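Local coordinates for protein N-acetylgalactosaminyltransferase 7 (Homo sapiens, PDB 6IWR) that is a glycosyltransferase that joins a GT-A type domain to a ricin-type beta-trefoil lectin domain, at residues His464-Pro469 with Cys540-Phe545; Ala516-Leu519 with Gln524-Thr527; Ser533-Thr538 with Lys564-Ser569. All coordinates share one frame; numbering follows the deposited sequence.

Interaction 1 (His464-Pro469 with Cys540-Phe545); sequences HYPLPP and CNLNEF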
loop_
_atom_site.group_PDB
_atom_site.type_symbol
_atom_site.label_atom_id
_atom_site.label_comp_id
_atom_site.label_asym_id
_atom_site.label_seq_id
_atom_site.Cartn_x
_atom_site.Cartn_y
_atom_site.Cartn_z
ATOM N N HIS A 464 10.942 -14.556 -21.659
ATOM C CA HIS A 464 10.088 -13.645 -20.904
ATOM C C HIS A 464 10.789 -13.005 -19.718
ATOM O O HIS A 464 10.427 -11.889 -19.328
ATOM C CB HIS A 464 8.835 -14.368 -20.380
ATOM C CG HIS A 464 7.892 -14.809 -21.453
ATOM N ND1 HIS A 464 6.879 -14.007 -21.926
ATOM C CD2 HIS A 464 7.800 -15.972 -22.137
ATOM C CE1 HIS A 464 6.206 -14.654 -22.861
ATOM N NE2 HIS A 464 6.746 -15.848 -23.008
ATOM N N TYR A 465 11.751 -13.704 -19.118
ATOM C CA TYR A 465 12.572 -13.191 -18.021
ATOM C C TYR A 465 14.018 -13.476 -18.412
ATOM O O TYR A 465 14.559 -14.556 -18.127
ATOM C CB TYR A 465 12.148 -13.817 -16.691
ATOM C CG TYR A 465 10.686 -13.547 -16.436
ATOM C CD1 TYR A 465 10.284 -12.351 -15.896
ATOM C CD2 TYR A 465 9.714 -14.454 -16.811
ATOM C CE1 TYR A 465 8.955 -12.061 -15.695
ATOM C CE2 TYR A 465 8.362 -14.188 -16.605
ATOM C CZ TYR A 465 7.987 -12.978 -16.046
ATOM O OH TYR A 465 6.646 -12.664 -15.832
ATOM N N PRO A 466 14.658 -12.529 -19.115
ATOM C CA PRO A 466 16.027 -12.749 -19.617
ATOM C C PRO A 466 17.024 -12.995 -18.495
ATOM O O PRO A 466 16.838 -12.563 -17.357
ATOM C CB PRO A 466 16.353 -11.445 -20.351
ATOM C CG PRO A 466 15.018 -10.796 -20.629
ATOM C CD PRO A 466 14.062 -11.264 -19.579
ATOM N N LEU A 467 18.097 -13.695 -18.829
ATOM C CA LEU A 467 19.179 -13.893 -17.873
ATOM C C LEU A 467 19.739 -12.537 -17.448
ATOM O O LEU A 467 19.972 -11.680 -18.306
ATOM C CB LEU A 467 20.282 -14.736 -18.494
ATOM C CG LEU A 467 20.200 -16.263 -18.354
ATOM C CD1 LEU A 467 18.796 -16.689 -17.895
ATOM C CD2 LEU A 467 20.645 -16.993 -19.633
ATOM N N PRO A 468 19.972 -12.298 -16.157
ATOM C CA PRO A 468 20.394 -10.960 -15.732
ATOM C C PRO A 468 21.890 -10.800 -15.881
ATOM O O PRO A 468 22.628 -11.785 -15.750
ATOM C CB PRO A 468 19.988 -10.923 -14.256
ATOM C CG PRO A 468 20.263 -12.337 -13.801
ATOM C CD PRO A 468 19.823 -13.203 -14.995
ATOM N N PRO A 469 22.374 -9.587 -16.156
ATOM C CA PRO A 469 23.822 -9.354 -16.155
ATOM C C PRO A 469 24.424 -9.564 -14.772
ATOM O O PRO A 469 23.767 -9.370 -13.749
ATOM C CB PRO A 469 23.947 -7.890 -16.597
ATOM C CG PRO A 469 22.681 -7.580 -17.305
ATOM C CD PRO A 469 21.627 -8.417 -16.646
ATOM N N CYS A 540 11.876 -1.906 -14.831
ATOM C CA CYS A 540 13.128 -2.008 -15.551
ATOM C C CYS A 540 13.021 -3.107 -16.600
ATOM O O CYS A 540 12.419 -4.145 -16.340
ATOM C CB CYS A 540 14.252 -2.303 -14.547
ATOM S SG CYS A 540 15.743 -1.638 -15.160
ATOM N N ASN A 541 13.593 -2.891 -17.787
ATOM C CA ASN A 541 13.668 -3.929 -18.816
ATOM C C ASN A 541 15.092 -4.007 -19.360
ATOM O O ASN A 541 15.838 -3.026 -19.339
ATOM C CB ASN A 541 12.683 -3.683 -19.978
ATOM C CG ASN A 541 11.224 -3.960 -19.595
ATOM O OD1 ASN A 541 10.931 -4.812 -18.741
ATOM N ND2 ASN A 541 10.297 -3.242 -20.240
ATOM N N LEU A 542 15.449 -5.175 -19.896
ATOM C CA LEU A 542 16.858 -5.524 -20.058
ATOM C C LEU A 542 17.730 -4.379 -20.578
ATOM O O LEU A 542 18.901 -4.263 -20.188
ATOM C CB LEU A 542 16.998 -6.738 -20.970
ATOM C CG LEU A 542 17.926 -7.751 -20.294
ATOM C CD1 LEU A 542 18.856 -8.348 -21.337
ATOM C CD2 LEU A 542 18.734 -7.099 -19.145
ATOM N N ASN A 543 17.209 -3.525 -21.446
ATOM C CA ASN A 543 18.070 -2.506 -22.032
ATOM C C ASN A 543 17.609 -1.102 -21.690
ATOM O O ASN A 543 17.926 -0.139 -22.405
ATOM C CB ASN A 543 18.154 -2.716 -23.538
ATOM C CG ASN A 543 18.616 -4.104 -23.870
ATOM O OD1 ASN A 543 18.130 -4.724 -24.811
ATOM N ND2 ASN A 543 19.547 -4.619 -23.071
ATOM N N GLU A 544 16.892 -0.969 -20.588
ATOM C CA GLU A 544 16.291 0.284 -20.185
ATOM C C GLU A 544 17.089 0.867 -19.032
ATOM O O GLU A 544 17.455 0.149 -18.099
ATOM C CB GLU A 544 14.830 0.071 -19.787
ATOM C CG GLU A 544 13.840 0.771 -20.708
ATOM C CD GLU A 544 12.392 0.432 -20.380
ATOM O OE1 GLU A 544 12.161 -0.621 -19.731
ATOM O OE2 GLU A 544 11.495 1.228 -20.762
ATOM N N PHE A 545 17.384 2.160 -19.116
ATOM C CA PHE A 545 18.063 2.865 -18.037
ATOM C C PHE A 545 19.466 2.307 -17.778
ATOM O O PHE A 545 19.929 2.275 -16.635
ATOM C CB PHE A 545 17.220 2.818 -16.770
ATOM C CG PHE A 545 15.779 3.116 -17.001
ATOM C CD1 PHE A 545 15.402 4.284 -17.621
ATOM C CD2 PHE A 545 14.790 2.222 -16.603
ATOM C CE1 PHE A 545 14.070 4.562 -17.833
ATOM C CE2 PHE A 545 13.450 2.494 -16.820
ATOM C CZ PHE A 545 13.096 3.664 -17.428
#

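Interaction 2 (Ala516-Leu519 with Gln524-Thr527); sequences ANQL and QCLT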
loop_
_atom_site.group_PDB
_atom_site.type_symbol
_atom_site.label_atom_id
_atom_site.label_comp_id
_atom_site.label_asym_id
_atom_site.label_seq_id
_atom_site.Cartn_x
_atom_site.Cartn_y
_atom_site.Cartn_z
ATOM N N ALA A 516 25.561 -4.038 -16.978
ATOM C CA ALA A 516 24.845 -3.299 -18.009
ATOM C C ALA A 516 24.615 -1.848 -17.619
ATOM O O ALA A 516 23.896 -1.126 -18.321
ATOM C CB ALA A 516 23.512 -3.971 -18.324
ATOM N N ASN A 517 25.208 -1.401 -16.518
ATOM C CA ASN A 517 25.056 -0.029 -16.083
ATOM C C ASN A 517 23.656 0.240 -15.527
ATOM O O ASN A 517 23.162 1.366 -15.585
ATOM C CB ASN A 517 25.393 0.920 -17.235
ATOM C CG ASN A 517 26.849 0.804 -17.667
ATOM O OD1 ASN A 517 27.747 1.075 -16.883
ATOM N ND2 ASN A 517 27.086 0.418 -18.912
ATOM N N GLN A 518 22.994 -0.777 -14.975
ATOM C CA GLN A 518 21.695 -0.576 -14.349
ATOM C C GLN A 518 21.863 -0.531 -12.835
ATOM O O GLN A 518 22.540 -1.384 -12.254
ATOM C CB GLN A 518 20.706 -1.669 -14.763
ATOM C CG GLN A 518 20.584 -1.880 -16.285
ATOM C CD GLN A 518 19.536 -2.939 -16.675
ATOM O OE1 GLN A 518 19.649 -4.118 -16.319
ATOM N NE2 GLN A 518 18.511 -2.508 -17.417
ATOM N N LEU A 519 21.281 0.494 -12.209
ATOM C CA LEU A 519 21.239 0.623 -10.757
ATOM C C LEU A 519 19.880 0.116 -10.281
ATOM O O LEU A 519 18.855 0.773 -10.503
ATOM C CB LEU A 519 21.451 2.072 -10.333
ATOM C CG LEU A 519 22.472 2.382 -9.239
ATOM C CD1 LEU A 519 22.205 3.763 -8.709
ATOM C CD2 LEU A 519 22.455 1.354 -8.114
ATOM N N GLN A 524 13.268 -3.082 -9.880
ATOM C CA GLN A 524 13.302 -1.704 -10.341
ATOM C C GLN A 524 14.694 -1.194 -10.660
ATOM O O GLN A 524 15.679 -1.757 -10.232
ATOM C CB GLN A 524 12.635 -0.781 -9.329
ATOM C CG GLN A 524 11.300 -1.271 -8.803
ATOM C CD GLN A 524 10.124 -0.619 -9.476
ATOM O OE1 GLN A 524 9.779 0.515 -9.190
ATOM N NE2 GLN A 524 9.505 -1.337 -10.372
ATOM N N CYS A 525 14.747 -0.117 -11.431
ATOM C CA CYS A 525 15.978 0.614 -11.714
ATOM C C CYS A 525 15.847 2.090 -11.360
ATOM O O CYS A 525 14.756 2.662 -11.365
ATOM C CB CYS A 525 16.370 0.495 -13.183
ATOM S SG CYS A 525 16.845 -1.083 -13.566
ATOM N N LEU A 526 16.979 2.701 -11.011
ATOM C CA LEU A 526 17.041 4.139 -10.824
ATOM C C LEU A 526 17.352 4.780 -12.168
ATOM O O LEU A 526 18.128 4.235 -12.963
ATOM C CB LEU A 526 18.098 4.572 -9.800
ATOM C CG LEU A 526 18.349 3.878 -8.459
ATOM C CD1 LEU A 526 18.259 4.844 -7.304
ATOM C CD2 LEU A 526 17.392 2.739 -8.228
ATOM N N THR A 527 16.726 5.926 -12.421
ATOM C CA THR A 527 16.983 6.717 -13.614
ATOM C C THR A 527 16.773 8.179 -13.260
ATOM O O THR A 527 16.522 8.523 -12.103
ATOM C CB THR A 527 16.098 6.290 -14.789
ATOM O OG1 THR A 527 16.207 7.268 -15.825
ATOM C CG2 THR A 527 14.648 6.187 -14.354
#

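Interaction 3 (Ser533-Thr538 with Lys564-Ser569); sequences SKVMIT and KCLDRS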
loop_
_atom_site.group_PDB
_atom_site.type_symbol
_atom_site.label_atom_id
_atom_site.label_comp_id
_atom_site.label_asym_id
_atom_site.label_seq_id
_atom_site.Cartn_x
_atom_site.Cartn_y
_atom_site.Cartn_z
ATOM N N SER A 533 16.177 17.038 -11.393
ATOM C CA SER A 533 17.445 16.367 -11.178
ATOM C C SER A 533 17.303 15.270 -10.146
ATOM O O SER A 533 18.312 14.797 -9.604
ATOM C CB SER A 533 18.498 17.377 -10.725
ATOM O OG SER A 533 19.066 18.050 -11.841
ATOM N N LYS A 534 16.062 14.910 -9.818
ATOM C CA LYS A 534 15.774 13.849 -8.873
ATOM C C LYS A 534 16.015 12.495 -9.516
ATOM O O LYS A 534 15.933 12.324 -10.740
ATOM C CB LYS A 534 14.335 13.911 -8.383
ATOM C CG LYS A 534 13.982 15.116 -7.582
ATOM C CD LYS A 534 12.531 15.490 -7.860
ATOM C CE LYS A 534 11.685 15.563 -6.604
ATOM N NZ LYS A 534 10.898 16.832 -6.581
ATOM N N VAL A 535 16.316 11.528 -8.658
ATOM C CA VAL A 535 16.501 10.142 -9.040
ATOM C C VAL A 535 15.227 9.395 -8.711
ATOM O O VAL A 535 14.759 9.401 -7.566
ATOM C CB VAL A 535 17.703 9.534 -8.313
ATOM C CG1 VAL A 535 17.877 8.081 -8.691
ATOM C CG2 VAL A 535 18.913 10.344 -8.642
ATOM N N MET A 536 14.680 8.744 -9.714
ATOM C CA MET A 536 13.403 8.073 -9.653
ATOM C C MET A 536 13.639 6.568 -9.708
ATOM O O MET A 536 14.689 6.108 -10.158
ATOM C CB MET A 536 12.554 8.568 -10.824
ATOM C CG MET A 536 11.121 8.091 -10.922
ATOM S SD MET A 536 10.476 8.636 -12.520
ATOM C CE MET A 536 11.884 8.259 -13.563
ATOM N N ILE A 537 12.662 5.808 -9.216
ATOM C CA ILE A 537 12.659 4.346 -9.234
ATOM C C ILE A 537 11.507 3.894 -10.126
ATOM O O ILE A 537 10.364 4.315 -9.912
ATOM C CB ILE A 537 12.475 3.777 -7.820
ATOM C CG1 ILE A 537 13.775 3.354 -7.206
ATOM C CG2 ILE A 537 11.685 2.494 -7.861
ATOM C CD1 ILE A 537 13.581 2.090 -6.393
ATOM N N THR A 538 11.783 3.038 -11.115
ATOM C CA THR A 538 10.704 2.532 -11.965
ATOM C C THR A 538 10.957 1.095 -12.343
ATOM O O THR A 538 12.023 0.537 -12.080
ATOM C CB THR A 538 10.536 3.280 -13.292
ATOM O OG1 THR A 538 11.401 4.419 -13.340
ATOM C CG2 THR A 538 9.095 3.699 -13.477
ATOM N N LYS A 564 26.463 14.076 -15.237
ATOM C CA LYS A 564 26.333 14.524 -13.851
ATOM C C LYS A 564 26.627 13.420 -12.834
ATOM O O LYS A 564 26.560 12.221 -13.129
ATOM C CB LYS A 564 24.933 15.110 -13.636
ATOM C CG LYS A 564 24.698 16.396 -14.461
ATOM C CD LYS A 564 23.278 16.894 -14.295
ATOM C CE LYS A 564 23.016 18.199 -14.978
ATOM N NZ LYS A 564 21.566 18.508 -14.879
ATOM N N CYS A 565 26.992 13.857 -11.626
ATOM C CA CYS A 565 27.358 13.020 -10.487
ATOM C C CYS A 565 26.169 12.823 -9.534
ATOM O O CYS A 565 25.340 13.713 -9.340
ATOM C CB CYS A 565 28.528 13.658 -9.728
ATOM S SG CYS A 565 30.175 13.343 -10.341
ATOM N N LEU A 566 26.053 11.625 -8.972
ATOM C CA LEU A 566 25.083 11.455 -7.901
ATOM C C LEU A 566 25.450 12.412 -6.763
ATOM O O LEU A 566 26.620 12.537 -6.400
ATOM C CB LEU A 566 25.050 9.989 -7.442
ATOM C CG LEU A 566 23.779 9.576 -6.677
ATOM C CD1 LEU A 566 22.538 10.006 -7.450
ATOM C CD2 LEU A 566 23.709 8.095 -6.378
ATOM N N ASP A 567 24.467 13.137 -6.233
ATOM C CA ASP A 567 24.723 14.131 -5.188
ATOM C C ASP A 567 23.647 13.983 -4.123
ATOM O O ASP A 567 22.617 13.340 -4.342
ATOM C CB ASP A 567 24.728 15.584 -5.738
ATOM C CG ASP A 567 25.593 16.578 -4.900
ATOM O OD1 ASP A 567 26.001 16.285 -3.739
ATOM O OD2 ASP A 567 25.870 17.680 -5.445
ATOM N N ARG A 568 23.884 14.579 -2.965
ATOM C CA ARG A 568 22.960 14.522 -1.841
ATOM C C ARG A 568 22.961 15.816 -1.040
ATOM O O ARG A 568 23.916 16.559 -1.099
ATOM C CB ARG A 568 23.305 13.343 -0.933
ATOM C CG ARG A 568 24.417 13.620 0.049
ATOM C CD ARG A 568 24.975 12.346 0.612
ATOM N NE ARG A 568 26.235 12.591 1.272
ATOM C CZ ARG A 568 27.398 12.164 0.823
ATOM N NH1 ARG A 568 27.460 11.468 -0.286
ATOM N NH2 ARG A 568 28.498 12.435 1.485
ATOM N N SER A 569 21.894 16.088 -0.298
ATOM C CA SER A 569 21.895 17.213 0.627
ATOM C C SER A 569 22.193 16.909 2.090
ATOM O O SER A 569 22.862 17.678 2.748
ATOM C CB SER A 569 20.607 18.003 0.547
ATOM O OG SER A 569 20.653 19.072 1.459
#

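Interaction 1 (His464-Pro469 with Cys540-Phe545)
L542 reaches from the corner of a tight turn to two prolines, P466 and P469, and its branched end divides between them. The CB atom of L542 points toward the proline-rich segment, as do those of P466 and P469 toward the turn, so the three side chains converge from both sides. On the P466 side the fork itself does the touching: CG of L542 lies 4.0 Å from CB of P466, and the CD1 methyl of L542 stands 4.1 Å from that same CB. The other methyl goes to the second proline, with CD2 of L542 4.0 Å from CD of P469, the ring CH2 next to the nitrogen. The side chains of L542 and P469 run antiparallel to each other and meet flank to flank rather than head-on. The backbones stay well apart, the CA atoms of P466 and L542 being 7.3 Å from each other, and the contact is purely apolar, small and at the surface.

The spacing of the two prolines follows from the backbone. From P466 to P469 the chain is extended with angles close to polyproline II, a helix of three residues a turn, which brings positions three apart onto one side. L467 and P468, between them, point away from the turn and pack on Y419, L467 also on W298; W298 NE1 binds the carbonyl of Y465 as well. P469 additionally touches A516. Opposite, the bond from E544 N to N541 O closes the turn and holds L542 at its second position. This is a type I beta turn in a loop of the beta-trefoil, resting on a polyproline II-like connection that leads into strand 471-474.

Interaction 2 (Ala516-Leu519 with Gln524-Thr527)
Q518 meets C525 through its aliphatic CB, 4.1 Å from SG of C525, and not through its flat amide, whose NE2 is instead hydrogen-bonded to the carbonyl of E544. The amide of Q524 likewise turns elsewhere, its OE1 taking the backbone N of N493. The flat group that counts across the contact is the carbonyl of L519. The N-H of L526 comes to its end, N to L519 O being 2.7 Å, with an angle of 160° at the hydrogen. The C=O...N angle is 167°, so the donor sits almost straight out from the carbonyl. A second, softer donor joins it: CA of C525 is 3.1 Å from the same L519 O, a CA-H...O contact.

L519 and L526 add an apolar contact. The two side chains lie at a slant to each other, CD1 of L519 lying 3.9 Å from CG of L526, and F511 touches both while W548 packs on L519. For C525, the first torsion (chi1 -68°) lays SG beside the backbone N, where CB of Q518 is its neighbour and C540 its disulfide partner.

Every touching residue is buried, so the carbonyl of L519 probably depends on protein donors; the N-H of L526 satisfies it, the CA-H of C525 adding at most a little, and the bond helps to set the antiparallel register of the two chains at the mouth of this hairpin.

Interaction 3 (Ser533-Thr538 with Lys564-Ser569)
V535 and L566 make the apolar part of this contact, methyl against methyl: CG2 of V535 is 3.8 Å from CD1 of L566. The two side chains run nearly perpendicular to each other. In V535 the first torsion sets CG1 anti to the backbone N (chi1 179°), which places CG2 beside that N and presents it to the leucine. The CB of L566 is directed neither at nor away from 533-538, and its branch brings CD1 to V535. Both residues are buried, and V575 touches each of them; L526 also packs on V535, and F557 on L566.

The polar part is looser and lies nearer the surface. K564 is stretched out beyond CG, which brings its NZ to 4.0 Å from OG of S533, too long for a hydrogen bond. The same OG makes a weak hydrogen bond to the carbonyl of I577.

Backbone pairing plays no part between the segments. The CA atoms of V535 and L566 are 8.8 Å apart, and the strands they sit on belong to different sheets, so side chains alone bridge them.

Beyond the contact, the carbonyl of L566 receives the indole NE1 of W589, and R568 forms a cation-pi pair with that ring. C565, L566 and D567 spell the Cys-Leu-Asp signature, and Q587 to W589 the QxW signature, of ricin-type lectins; V535 and L566 meet in the hydrophobic interior of that beta-trefoil.

The three contacts run as a chain from the loop before strand 471-474 to the interior of the beta-trefoil. Interactions 1 and 2 have centres about 10 Å apart and are tied covalently, C540 SG to C525 SG at 2.0 Å, so the turn carrying L542 is anchored to the 519-521/524-529 hairpin. Interactions 2 and 3 lie about 12 Å apart, centre to centre, and share one antiparallel sheet: C525 N is 2.9 Å from T538 O, and T527 O is 3.0 Å from M536 N, both probable hydrogen bonds. Interactions 1 and 3, about 22 Å apart between centres, touch each other directly nowhere except that 533-538 runs on almost directly into 540-545.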